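Local coordinates for protein aldehyde reductase YahK (Escherichia coli, PDB 1UUF) that catalyses the NADPH-dependent reduction of a wide range of aldehydes to their primary alcohols as a zinc-containing member of the alcohol dehydrogenase family, at residues E337-R340 with A341-N345. Numbering follows the deposited sequence.
Sequences EMIR and ADQIN
The guanidinium of Arg340 meets Asp342 at its edge and the Gln343 amide over one face, in a local side-chain cluster round the turn that carries the chain from strand 336-339 into helix 344-352. The backbone from Arg340 to Gln343 forms a type I beta turn, closed by a fairly straight hydrogen bond of 3.1 Å from Gln343 N to Arg340 O, the donor approaching from well above the carbonyl plane; Gln343 itself takes the N-cap position. Across the same turn, a salt bridge spans Arg340 NE and Asp342 OD1 at 3.0 Å. The carboxylate oxygen receives it on its syn lone pair, yet lies somewhat out of the guanidinium plane, and the two planes are turned 55° apart. Arg340 NH1 adds a weak, longer bond to the same oxygen, so one carboxylate oxygen serves two donors. Asp342 reaches back to them because its CG lies between the backbone N and the carbonyl carbon (chi1 54°), while a bend at chi3 (-57°) brings the guanidinium round over the turn. One face of that group is covered by the Gln343 amide, whose CD sits over its centre, 3.3 Å above the plane. The end of the Gln343 side chain also runs past Ile339. An alanine in place of Gln343 would probably leave this guanidinium face without its amide cover and give the arginine more freedom to swing, although the backbone bond could persist. The turn is the first connection of a beta-alpha-beta unit: strand 336-339 pairs in parallel with strand 359-363, where Ile339 packs on Phe360 and Ile344 on Ile362, Ile339 CD1 lies 4.3 Å from Ile344 CA, and Ala341 and Ile344 both reach Val26 of strand 24-27.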
loop_
_atom_site.group_PDB
_atom_site.type_symbol
_atom_site.label_atom_id
_atom_site.label_comp_id
_atom_site.label_asym_id
_atom_site.label_seq_id
_atom_site.Cartn_x
_atom_site.Cartn_y
_atom_site.Cartn_z
ATOM N N GLU A 337 12.146 -11.191 30.147
ATOM C CA GLU A 337 11.839 -11.739 31.455
ATOM C C GLU A 337 12.032 -13.233 31.270
ATOM O O GLU A 337 11.283 -13.878 30.534
ATOM C CB GLU A 337 10.401 -11.466 31.885
ATOM C CG GLU A 337 10.139 -11.967 33.302
ATOM C CD GLU A 337 8.771 -11.606 33.821
ATOM O OE1 GLU A 337 8.282 -10.506 33.485
ATOM O OE2 GLU A 337 8.194 -12.416 34.581
ATOM N N MET A 338 13.049 -13.775 31.926
ATOM C CA MET A 338 13.358 -15.193 31.813
ATOM C C MET A 338 12.375 -16.043 32.609
ATOM O O MET A 338 12.015 -15.701 33.736
ATOM C CB MET A 338 14.783 -15.444 32.304
ATOM C CG MET A 338 15.353 -16.786 31.897
ATOM S SD MET A 338 17.097 -16.909 32.318
ATOM C CE MET A 338 17.831 -15.964 30.989
ATOM N N ILE A 339 11.932 -17.148 32.016
ATOM C CA ILE A 339 10.992 -18.040 32.689
ATOM C C ILE A 339 11.423 -19.491 32.529
ATOM O O ILE A 339 12.282 -19.806 31.706
ATOM C CB ILE A 339 9.553 -17.900 32.119
ATOM C CG1 ILE A 339 9.534 -18.270 30.634
ATOM C CG2 ILE A 339 9.047 -16.478 32.315
ATOM C CD1 ILE A 339 8.144 -18.236 30.012
ATOM N N ARG A 340 10.828 -20.371 33.331
ATOM C CA ARG A 340 11.124 -21.793 33.247
ATOM C C ARG A 340 10.250 -22.355 32.133
ATOM O O ARG A 340 9.239 -21.753 31.766
ATOM C CB ARG A 340 10.780 -22.507 34.555
ATOM C CG ARG A 340 11.531 -22.016 35.783
ATOM C CD ARG A 340 11.316 -22.982 36.945
ATOM N NE ARG A 340 9.899 -23.154 37.260
ATOM C CZ ARG A 340 9.216 -22.383 38.101
ATOM N NH1 ARG A 340 7.927 -22.616 38.318
ATOM N NH2 ARG A 340 9.822 -21.388 38.738
ATOM N N ALA A 341 10.630 -23.512 31.605
ATOM C CA ALA A 341 9.868 -24.131 30.531
ATOM C C ALA A 341 8.461 -24.522 30.980
ATOM O O ALA A 341 7.546 -24.602 30.162
ATOM C CB ALA A 341 10.615 -25.353 29.999
ATOM N N ASP A 342 8.277 -24.750 32.277
ATOM C CA ASP A 342 6.961 -25.135 32.782
ATOM C C ASP A 342 6.073 -23.947 33.135
ATOM O O ASP A 342 4.988 -24.121 33.692
ATOM C CB ASP A 342 7.102 -26.043 34.007
ATOM C CG ASP A 342 7.966 -25.431 35.092
ATOM O OD1 ASP A 342 7.737 -24.257 35.450
ATOM O OD2 ASP A 342 8.873 -26.131 35.591
ATOM N N GLN A 343 6.529 -22.743 32.803
ATOM C CA GLN A 343 5.773 -21.528 33.096
ATOM C C GLN A 343 5.224 -20.870 31.834
ATOM O O GLN A 343 4.696 -19.759 31.882
ATOM C CB GLN A 343 6.667 -20.536 33.848
ATOM C CG GLN A 343 6.989 -20.965 35.275
ATOM C CD GLN A 343 8.012 -20.070 35.951
ATOM O OE1 GLN A 343 8.028 -19.949 37.177
ATOM N NE2 GLN A 343 8.881 -19.451 35.160
ATOM N N ILE A 344 5.328 -21.560 30.704
ATOM C CA ILE A 344 4.861 -20.984 29.452
ATOM C C ILE A 344 3.363 -20.695 29.406
ATOM O O ILE A 344 2.945 -19.682 28.845
ATOM C CB ILE A 344 5.252 -21.874 28.253
ATOM C CG1 ILE A 344 6.749 -22.182 28.309
ATOM C CG2 ILE A 344 4.949 -21.148 26.955
ATOM C CD1 ILE A 344 7.217 -23.178 27.271
ATOM N N ASN A 345 2.548 -21.567 29.997
ATOM C CA ASN A 345 1.106 -21.340 29.991
ATOM C C ASN A 345 0.766 -20.042 30.722
ATOM O O ASN A 345 -0.064 -19.260 30.259
ATOM C CB ASN A 345 0.375 -22.513 30.648
ATOM C CG ASN A 345 0.512 -23.794 29.857
ATOM O OD1 ASN A 345 0.095 -23.872 28.697
ATOM N ND2 ASN A 345 1.100 -24.809 30.476
#